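Local structure of 2'-5' RNA Ligase (Thermus thermophilus, 1IUH) at residues F98-V109 / G122-H130. The protein belongs to the LigT-like phosphoesterases of the 2H clan, a family built from two related alpha-beta halves. Residues are numbered along the deposited sequence; the frame is centred on the assembly and turned at random. Where two conformers were deposited one is given.
Sequences FLRLAEGLRAGV and GWDKPFKPH
Phe-98 meets the loop that leads from helix 96-113 into strand 130-136 of the antiparallel sheet at two residues. Its CB lies at the edge of the Phe-127 ring, in the ring plane, while its own ring, with CD1 3.8 Å from Pro-129 CB, crosses that proline and also makes an edge-to-face pair with Phe-70. Leu-99 runs at about a right angle to Phe-127, its CD1 against the CD2–CE2 edge of the ring and, more loosely, 4.2 Å from Pro-129 CD. One turn on, Ala-102 CB sits over the centre of the Phe-127 face in a CH-pi contact, 3.9 Å from the centroid and 13° off the normal; Pro-129 N lies over the opposite face, toward the rim, so that the ring has the helix on one face and its own chain on the other. With CG anti to the backbone N (chi1 172°), Phe-127 lays this ring against the helix.

Arg-106 lies between Phe-127 and Trp-123. Its chain is extended from CG to NE, and the guanidinium folds back so that NH1 reaches Ala-102 O at 3.2 Å, from above the carbonyl plane and opposite the helical N-H of Arg-106. NH1 also bonds Leu-42 O, and Phe-127 CB lies over one face of the guanidinium, toward its rim. Farther along, Trp-123 brings CH2 edge-on to Arg-106 O, 3.5 Å away, and Val-109 CG1 packs 3.8 Å from Trp-123 CZ3. Apolar packing by Phe-127, Trp-123 and Pro-129 thus joins this helix-to-strand connection of the LigT-like fold to the helix, while the arginine spends its polar end on carbonyls of the helix and of strand 39-47.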
loop_
_atom_site.group_PDB
_atom_site.type_symbol
_atom_site.label_atom_id
_atom_site.label_comp_id
_atom_site.label_asym_id
_atom_site.label_seq_id
_atom_site.Cartn_x
_atom_site.Cartn_y
_atom_site.Cartn_z
ATOM N N PHE A 98 8.024 7.694 1.942
ATOM C CA PHE A 98 7.450 6.363 2.035
ATOM C C PHE A 98 8.442 5.457 2.704
ATOM O O PHE A 98 8.072 4.643 3.552
ATOM C CB PHE A 98 7.116 5.729 0.674
ATOM C CG PHE A 98 6.058 6.441 -0.086
ATOM C CD1 PHE A 98 6.276 6.785 -1.430
ATOM C CD2 PHE A 98 4.836 6.814 0.542
ATOM C CE1 PHE A 98 5.289 7.496 -2.151
ATOM C CE2 PHE A 98 3.837 7.533 -0.173
ATOM C CZ PHE A 98 4.061 7.877 -1.532
ATOM N N LEU A 99 9.705 5.584 2.326
ATOM C CA LEU A 99 10.708 4.702 2.896
ATOM C C LEU A 99 10.868 5.027 4.361
ATOM O O LEU A 99 10.946 4.115 5.164
ATOM C CB LEU A 99 12.059 4.816 2.168
ATOM C CG LEU A 99 12.332 4.595 0.646
ATOM C CD1 LEU A 99 11.206 3.879 -0.109
ATOM C CD2 LEU A 99 12.583 5.952 -0.020
ATOM N N ARG A 100 10.896 6.308 4.722
ATOM C CA ARG A 100 11.028 6.690 6.148
ATOM C C ARG A 100 9.842 6.131 6.997
ATOM O O ARG A 100 10.033 5.517 8.062
ATOM C CB ARG A 100 11.166 8.226 6.327
ATOM C CG ARG A 100 12.480 8.825 5.792
ATOM C CD ARG A 100 12.496 10.344 5.843
ATOM N NE ARG A 100 12.471 10.878 7.204
ATOM C CZ ARG A 100 13.517 10.917 8.057
ATOM N NH1 ARG A 100 14.726 10.480 7.717
ATOM N NH2 ARG A 100 13.348 11.331 9.306
ATOM N N LEU A 101 8.621 6.286 6.523
ATOM C CA LEU A 101 7.520 5.692 7.297
ATOM C C LEU A 101 7.616 4.148 7.347
ATOM O O LEU A 101 7.331 3.529 8.362
ATOM C CB LEU A 101 6.153 6.109 6.729
ATOM C CG LEU A 101 5.823 7.597 6.869
ATOM C CD1 LEU A 101 4.439 7.874 6.206
ATOM C CD2 LEU A 101 5.855 8.003 8.340
ATOM N N ALA A 102 8.021 3.522 6.257
ATOM C CA ALA A 102 8.132 2.070 6.265
ATOM C C ALA A 102 9.188 1.608 7.309
ATOM O O ALA A 102 8.985 0.610 8.022
ATOM C CB ALA A 102 8.505 1.557 4.820
ATOM N N GLU A 103 10.305 2.336 7.404
ATOM C CA GLU A 103 11.373 1.976 8.340
ATOM C C GLU A 103 10.906 2.172 9.775
ATOM O O GLU A 103 11.131 1.322 10.655
ATOM C CB GLU A 103 12.609 2.846 8.096
ATOM C CG GLU A 103 13.583 2.287 7.075
ATOM C CD GLU A 103 14.523 3.373 6.443
ATOM O OE1 GLU A 103 14.608 4.525 6.989
ATOM O OE2 GLU A 103 15.181 3.049 5.395
ATOM N N GLY A 104 10.256 3.322 9.986
ATOM C CA GLY A 104 9.751 3.693 11.293
ATOM C C GLY A 104 8.821 2.633 11.840
ATOM O O GLY A 104 8.894 2.334 13.020
ATOM N N LEU A 105 7.983 2.057 10.978
ATOM C CA LEU A 105 7.054 1.049 11.412
ATOM C C LEU A 105 7.712 -0.309 11.587
ATOM O O LEU A 105 7.358 -1.043 12.484
ATOM C CB LEU A 105 5.893 0.936 10.396
ATOM C CG LEU A 105 4.920 2.135 10.137
ATOM C CD1 LEU A 105 4.193 1.931 8.801
ATOM C CD2 LEU A 105 3.881 2.277 11.211
ATOM N N ARG A 106 8.667 -0.667 10.730
ATOM C CA ARG A 106 9.250 -1.990 10.863
ATOM C C ARG A 106 9.978 -1.986 12.204
ATOM O O ARG A 106 10.015 -3.014 12.908
ATOM C CB ARG A 106 10.222 -2.314 9.691
ATOM C CG ARG A 106 9.511 -2.475 8.345
ATOM C CD ARG A 106 10.368 -2.759 7.096
ATOM N NE ARG A 106 9.492 -3.310 6.032
ATOM C CZ ARG A 106 8.511 -2.632 5.382
ATOM N NH1 ARG A 106 8.284 -1.361 5.659
ATOM N NH2 ARG A 106 7.693 -3.231 4.501
ATOM N N ALA A 107 10.507 -0.817 12.559
ATOM C CA ALA A 107 11.256 -0.636 13.794
ATOM C C ALA A 107 10.408 -0.815 15.050
ATOM O O ALA A 107 10.801 -1.513 16.005
ATOM C CB ALA A 107 11.885 0.748 13.777
ATOM N N GLY A 108 9.236 -0.180 15.016
ATOM C CA GLY A 108 8.286 -0.224 16.102
ATOM C C GLY A 108 7.750 -1.627 16.303
ATOM O O GLY A 108 7.576 -2.086 17.452
ATOM N N VAL A 109 7.482 -2.298 15.193
ATOM C CA VAL A 109 6.975 -3.657 15.206
ATOM C C VAL A 109 8.048 -4.575 15.713
ATOM O O VAL A 109 7.757 -5.529 16.388
ATOM C CB VAL A 109 6.507 -4.147 13.779
ATOM C CG1 VAL A 109 6.152 -5.587 13.830
ATOM C CG2 VAL A 109 5.323 -3.343 13.301
ATOM N N GLY A 122 5.835 -12.013 4.357
ATOM C CA GLY A 122 6.551 -11.087 3.523
ATOM C C GLY A 122 7.347 -10.048 4.247
ATOM O O GLY A 122 7.615 -9.006 3.690
ATOM N N TRP A 123 7.752 -10.334 5.468
ATOM C CA TRP A 123 8.501 -9.391 6.277
ATOM C C TRP A 123 9.896 -9.056 5.773
ATOM O O TRP A 123 10.434 -8.007 6.046
ATOM C CB TRP A 123 8.600 -9.965 7.706
ATOM C CG TRP A 123 9.483 -9.142 8.667
ATOM C CD1 TRP A 123 10.806 -9.330 8.930
ATOM C CD2 TRP A 123 9.083 -7.994 9.440
ATOM N NE1 TRP A 123 11.258 -8.371 9.808
ATOM C CE2 TRP A 123 10.214 -7.545 10.136
ATOM C CE3 TRP A 123 7.873 -7.317 9.610
ATOM C CZ2 TRP A 123 10.172 -6.467 10.986
ATOM C CZ3 TRP A 123 7.829 -6.246 10.454
ATOM C CH2 TRP A 123 8.968 -5.835 11.135
ATOM N N ASP A 124 10.451 -9.995 5.033
ATOM C CA ASP A 124 11.796 -9.989 4.516
ATOM C C ASP A 124 11.912 -9.281 3.170
ATOM O O ASP A 124 13.010 -8.955 2.739
ATOM C CB ASP A 124 12.208 -11.480 4.445
ATOM C CG ASP A 124 11.346 -12.380 5.459
ATOM O OD1 ASP A 124 11.792 -12.578 6.629
ATOM O OD2 ASP A 124 10.205 -12.843 5.108
ATOM N N LYS A 125 10.776 -9.044 2.518
ATOM C CA LYS A 125 10.754 -8.366 1.247
ATOM C C LYS A 125 11.183 -6.952 1.506
ATOM O O LYS A 125 10.875 -6.361 2.546
ATOM C CB LYS A 125 9.349 -8.325 0.646
ATOM C CG LYS A 125 8.785 -9.660 0.152
ATOM C CD LYS A 125 7.482 -9.418 -0.604
ATOM C CE LYS A 125 6.586 -10.691 -0.732
ATOM N NZ LYS A 125 5.100 -10.341 -0.912
ATOM N N PRO A 126 11.965 -6.407 0.584
ATOM C CA PRO A 126 12.497 -5.042 0.605
ATOM C C PRO A 126 11.341 -4.176 0.170
ATOM O O PRO A 126 10.687 -4.474 -0.802
ATOM C CB PRO A 126 13.579 -5.072 -0.469
ATOM C CG PRO A 126 14.060 -6.481 -0.428
ATOM C CD PRO A 126 12.740 -7.246 -0.358
ATOM N N PHE A 127 11.114 -3.097 0.886
ATOM C CA PHE A 127 10.033 -2.196 0.562
ATOM C C PHE A 127 10.173 -1.569 -0.840
ATOM O O PHE A 127 11.201 -1.013 -1.189
ATOM C CB PHE A 127 9.952 -1.107 1.633
ATOM C CG PHE A 127 9.001 -0.030 1.317
ATOM C CD1 PHE A 127 7.654 -0.289 1.209
ATOM C CD2 PHE A 127 9.434 1.250 1.124
ATOM C CE1 PHE A 127 6.735 0.735 0.912
ATOM C CE2 PHE A 127 8.500 2.292 0.821
ATOM C CZ PHE A 127 7.154 2.011 0.721
ATOM N N LYS A 128 9.104 -1.660 -1.615
ATOM C CA LYS A 128 9.020 -1.106 -2.951
ATOM C C LYS A 128 7.766 -0.213 -3.030
ATOM O O LYS A 128 6.657 -0.737 -3.188
ATOM C CB LYS A 128 8.824 -2.228 -3.946
ATOM C CG LYS A 128 9.835 -2.266 -4.998
ATOM C CD LYS A 128 10.763 -3.426 -4.739
ATOM C CE LYS A 128 11.985 -3.302 -5.621
ATOM N NZ LYS A 128 12.654 -4.614 -5.632
ATOM N N PRO A 129 7.906 1.122 -2.974
ATOM C CA PRO A 129 6.637 1.875 -3.054
ATOM C C PRO A 129 5.829 1.620 -4.361
ATOM O O PRO A 129 6.118 2.230 -5.402
ATOM C CB PRO A 129 7.080 3.338 -2.879
ATOM C CG PRO A 129 8.478 3.348 -3.491
ATOM C CD PRO A 129 9.089 1.966 -3.179
ATOM N N HIS A 130 4.840 0.716 -4.268
ATOM C CA HIS A 130 3.967 0.262 -5.375
ATOM C C HIS A 130 2.453 0.444 -5.030
ATOM O O HIS A 130 2.089 0.359 -3.860
ATOM C CB HIS A 130 4.222 -1.253 -5.640
ATOM C CG HIS A 130 5.593 -1.592 -6.170
ATOM N ND1 HIS A 130 5.986 -2.893 -6.420
ATOM C CD2 HIS A 130 6.642 -0.805 -6.542
ATOM C CE1 HIS A 130 7.212 -2.892 -6.923
ATOM N NE2 HIS A 130 7.633 -1.641 -7.008
#